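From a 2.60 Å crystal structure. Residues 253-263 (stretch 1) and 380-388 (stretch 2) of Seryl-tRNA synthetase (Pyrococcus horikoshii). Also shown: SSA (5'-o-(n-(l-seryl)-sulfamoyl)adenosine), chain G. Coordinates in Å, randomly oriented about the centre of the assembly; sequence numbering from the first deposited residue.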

# COMPACT_ATOMS: atom_id res chain seq x y z
N ALA A 253 6.20 8.96 -1.91
CA ALA A 253 6.63 8.61 -3.26
C ALA A 253 8.06 9.10 -3.46
O ALA A 253 8.77 8.63 -4.35
CB ALA A 253 5.70 9.24 -4.31
N GLU A 254 8.46 10.06 -2.63
CA GLU A 254 9.81 10.61 -2.65
C GLU A 254 10.88 9.50 -2.76
O GLU A 254 11.74 9.54 -3.66
CB GLU A 254 10.07 11.42 -1.38
CG GLU A 254 11.41 12.10 -1.31
CD GLU A 254 11.87 12.39 0.10
OE1 GLU A 254 11.01 12.73 0.95
OE2 GLU A 254 13.09 12.30 0.36
N HIS A 255 10.83 8.53 -1.84
CA HIS A 255 11.80 7.42 -1.82
C HIS A 255 11.91 6.61 -3.11
O HIS A 255 13.02 6.43 -3.60
CB HIS A 255 11.53 6.49 -0.64
CG HIS A 255 11.63 7.16 0.70
ND1 HIS A 255 11.97 8.50 0.83
CD2 HIS A 255 11.50 6.68 1.95
CE1 HIS A 255 12.04 8.80 2.12
NE2 HIS A 255 11.76 7.71 2.82
N PRO A 256 10.79 6.08 -3.65
CA PRO A 256 10.91 5.30 -4.91
C PRO A 256 11.31 6.22 -6.08
O PRO A 256 11.95 5.78 -7.04
CB PRO A 256 9.52 4.68 -5.08
CG PRO A 256 8.62 5.60 -4.31
CD PRO A 256 9.44 5.94 -3.08
N LEU A 257 10.92 7.49 -5.99
CA LEU A 257 11.27 8.47 -7.00
C LEU A 257 12.78 8.72 -6.99
O LEU A 257 13.37 8.98 -8.04
CB LEU A 257 10.55 9.79 -6.73
CG LEU A 257 9.45 10.25 -7.68
CD1 LEU A 257 9.11 9.18 -8.71
CD2 LEU A 257 8.25 10.64 -6.83
N ALA A 258 13.41 8.66 -5.82
CA ALA A 258 14.86 8.86 -5.75
C ALA A 258 15.60 7.58 -6.15
O ALA A 258 16.61 7.62 -6.84
CB ALA A 258 15.28 9.30 -4.35
N GLY A 259 15.10 6.43 -5.72
CA GLY A 259 15.77 5.20 -6.09
C GLY A 259 15.65 4.94 -7.59
O GLY A 259 16.45 4.20 -8.15
N MET A 260 14.67 5.56 -8.23
CA MET A 260 14.44 5.39 -9.67
C MET A 260 15.70 5.47 -10.55
O MET A 260 15.82 4.74 -11.53
CB MET A 260 13.41 6.41 -10.16
CG MET A 260 13.12 6.36 -11.66
SD MET A 260 11.91 7.62 -12.19
CE MET A 260 10.70 6.61 -12.91
N HIS A 261 16.62 6.35 -10.21
CA HIS A 261 17.84 6.50 -10.99
C HIS A 261 19.10 6.14 -10.20
O HIS A 261 20.18 6.64 -10.48
CB HIS A 261 17.96 7.94 -11.51
CG HIS A 261 16.94 8.28 -12.55
ND1 HIS A 261 16.92 7.69 -13.80
CD2 HIS A 261 15.91 9.16 -12.53
CE1 HIS A 261 15.92 8.19 -14.50
NE2 HIS A 261 15.29 9.09 -13.76
N ALA A 262 18.95 5.27 -9.21
CA ALA A 262 20.08 4.82 -8.41
C ALA A 262 21.09 4.17 -9.35
O ALA A 262 20.69 3.45 -10.27
CB ALA A 262 19.62 3.80 -7.36
N ASN A 263 22.37 4.44 -9.13
CA ASN A 263 23.47 3.89 -9.92
C ASN A 263 23.42 4.30 -11.40
O ASN A 263 23.53 3.47 -12.29
CB ASN A 263 23.50 2.36 -9.81
CG ASN A 263 23.86 1.88 -8.42
OD1 ASN A 263 23.31 0.89 -7.93
ND2 ASN A 263 24.80 2.57 -7.77
N TRP A 380 23.05 14.73 -0.66
CA TRP A 380 22.98 13.73 0.41
C TRP A 380 22.43 12.38 -0.03
O TRP A 380 22.92 11.34 0.40
CB TRP A 380 22.13 14.24 1.57
CG TRP A 380 22.36 13.54 2.90
CD1 TRP A 380 23.33 13.83 3.80
CD2 TRP A 380 21.60 12.46 3.45
NE1 TRP A 380 23.23 13.00 4.89
CE2 TRP A 380 22.17 12.15 4.70
CE3 TRP A 380 20.48 11.73 3.02
CZ2 TRP A 380 21.68 11.12 5.52
CZ3 TRP A 380 19.99 10.71 3.83
CH2 TRP A 380 20.59 10.42 5.08
N GLN A 381 21.39 12.39 -0.88
CA GLN A 381 20.80 11.16 -1.36
C GLN A 381 21.61 10.65 -2.53
O GLN A 381 21.90 9.45 -2.63
CB GLN A 381 19.34 11.39 -1.79
CG GLN A 381 18.48 11.96 -0.68
CD GLN A 381 17.03 12.06 -1.06
OE1 GLN A 381 16.66 12.67 -2.06
NE2 GLN A 381 16.18 11.46 -0.24
N ALA A 382 21.99 11.58 -3.40
CA ALA A 382 22.79 11.27 -4.58
C ALA A 382 24.05 10.50 -4.20
O ALA A 382 24.40 9.52 -4.85
CB ALA A 382 23.18 12.53 -5.31
N ARG A 383 24.72 10.92 -3.14
CA ARG A 383 25.94 10.23 -2.74
C ARG A 383 25.65 8.83 -2.22
O ARG A 383 26.50 7.96 -2.29
CB ARG A 383 26.68 11.06 -1.68
CG ARG A 383 28.18 10.82 -1.60
CD ARG A 383 28.86 11.88 -0.73
NE ARG A 383 28.88 13.21 -1.36
CZ ARG A 383 29.84 13.64 -2.17
NH1 ARG A 383 29.78 14.85 -2.69
NH2 ARG A 383 30.89 12.86 -2.46
N ARG A 384 24.43 8.60 -1.72
CA ARG A 384 24.07 7.28 -1.20
C ARG A 384 23.60 6.36 -2.30
O ARG A 384 23.99 5.21 -2.37
CB ARG A 384 22.95 7.38 -0.15
CG ARG A 384 23.36 8.01 1.17
CD ARG A 384 22.20 8.73 1.85
NE ARG A 384 21.58 7.93 2.90
CZ ARG A 384 22.07 7.79 4.13
NH1 ARG A 384 21.43 7.03 5.01
NH2 ARG A 384 23.19 8.42 4.47
N LEU A 385 22.75 6.88 -3.16
CA LEU A 385 22.20 6.09 -4.26
C LEU A 385 23.08 6.08 -5.50
O LEU A 385 22.74 5.47 -6.51
CB LEU A 385 20.81 6.61 -4.60
CG LEU A 385 19.88 6.53 -3.40
CD1 LEU A 385 18.55 7.24 -3.69
CD2 LEU A 385 19.68 5.05 -3.06
N ASN A 386 24.23 6.74 -5.41
CA ASN A 386 25.18 6.85 -6.53
C ASN A 386 24.52 7.44 -7.76
O ASN A 386 24.48 6.82 -8.81
CB ASN A 386 25.78 5.49 -6.86
CG ASN A 386 26.79 5.55 -8.00
OD1 ASN A 386 27.33 4.53 -8.42
ND2 ASN A 386 27.06 6.76 -8.51
N ILE A 387 23.99 8.65 -7.63
CA ILE A 387 23.34 9.31 -8.74
C ILE A 387 24.19 10.48 -9.17
O ILE A 387 24.19 11.55 -8.54
CB ILE A 387 21.95 9.78 -8.35
CG1 ILE A 387 21.10 8.58 -7.95
CG2 ILE A 387 21.31 10.52 -9.50
CD1 ILE A 387 19.71 8.95 -7.54
N ARG A 388 24.93 10.27 -10.25
CA ARG A 388 25.81 11.29 -10.79
C ARG A 388 25.36 11.67 -12.18
O ARG A 388 24.40 11.11 -12.73
CB ARG A 388 27.24 10.77 -10.83
CG ARG A 388 27.78 10.39 -9.47
CD ARG A 388 29.16 9.82 -9.57
NE ARG A 388 29.16 8.57 -10.31
CZ ARG A 388 30.26 7.88 -10.60
NH1 ARG A 388 30.18 6.74 -11.27
NH2 ARG A 388 31.46 8.35 -10.23
N10 SSA G . 8.73 13.59 0.74
CA SSA G . 8.53 14.72 1.67
CB SSA G . 7.83 15.86 0.98
OG SSA G . 6.45 15.58 0.72
C9 SSA G . 7.70 14.36 2.89
O9 SSA G . 7.16 13.26 2.99
N8 SSA G . 7.62 15.28 3.86
S1 SSA G . 6.72 15.00 5.17
O1S SSA G . 7.33 13.86 5.82
O2S SSA G . 6.63 16.28 5.87
O5' SSA G . 5.33 14.59 4.59
C5' SSA G . 4.64 15.48 3.73
C4' SSA G . 3.26 15.77 4.21
O4' SSA G . 2.47 14.57 4.26
C3' SSA G . 3.09 16.37 5.60
O3' SSA G . 3.40 17.75 5.57
C2' SSA G . 1.61 16.14 5.79
O2' SSA G . 0.79 17.00 5.03
C1' SSA G . 1.47 14.70 5.27
N9 SSA G . 1.75 13.68 6.27
C8 SSA G . 2.96 13.25 6.78
N7 SSA G . 2.85 12.30 7.68
C5 SSA G . 1.48 12.09 7.77
C6 SSA G . 0.69 11.22 8.57
N6 SSA G . 1.21 10.37 9.45
N1 SSA G . -0.67 11.26 8.41
C2 SSA G . -1.19 12.12 7.51
N3 SSA G . -0.55 12.99 6.71
C4 SSA G . 0.79 12.94 6.90

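The two segments, at least 122 residues apart wherever they touch, meet at a slant: the CA atoms of Ala258 and Gln381 lie 7.7 Å apart, but those of Ala262 and Leu385, and of Asn263 and Asn386, close to 4.8 Å. A type I turn from Gly259 to Ala262, held by Ala262 N to Gly259 O at 2.9 Å, brings the backbone against Leu385 and Asn386.

One main-chain hydrogen bond ties the close end: Asn263 N donates to Leu385 O at 2.8 Å. The same carbonyl receives a CA-H contact, Ala262 CA to Leu385 O at 3.3 Å. Asn386 then leaves helical geometry with positive phi.

Apolar packing centres on Leu385, whose CD1 lies 3.9 Å from Ala258 CB and whose CB lies 4.1 Å from Ala262 CB. Ile387 packs its aliphatic chain on backbone, with CD1 3.4 Å from Ala258 O and CG1 3.3 Å from His261 O.

Polar side chains bond at both ends. Asn263 ND2 donates to Asn386 OD1 at 3.3 Å, amide to amide. Gln381 NE2 donates to Glu254 OE2 at 3.3 Å, while Glu254 OE1 accepts a very short 2.4 Å hydrogen bond from SSA N10, so one carboxylate joins the contact to the seryl-adenylate analogue.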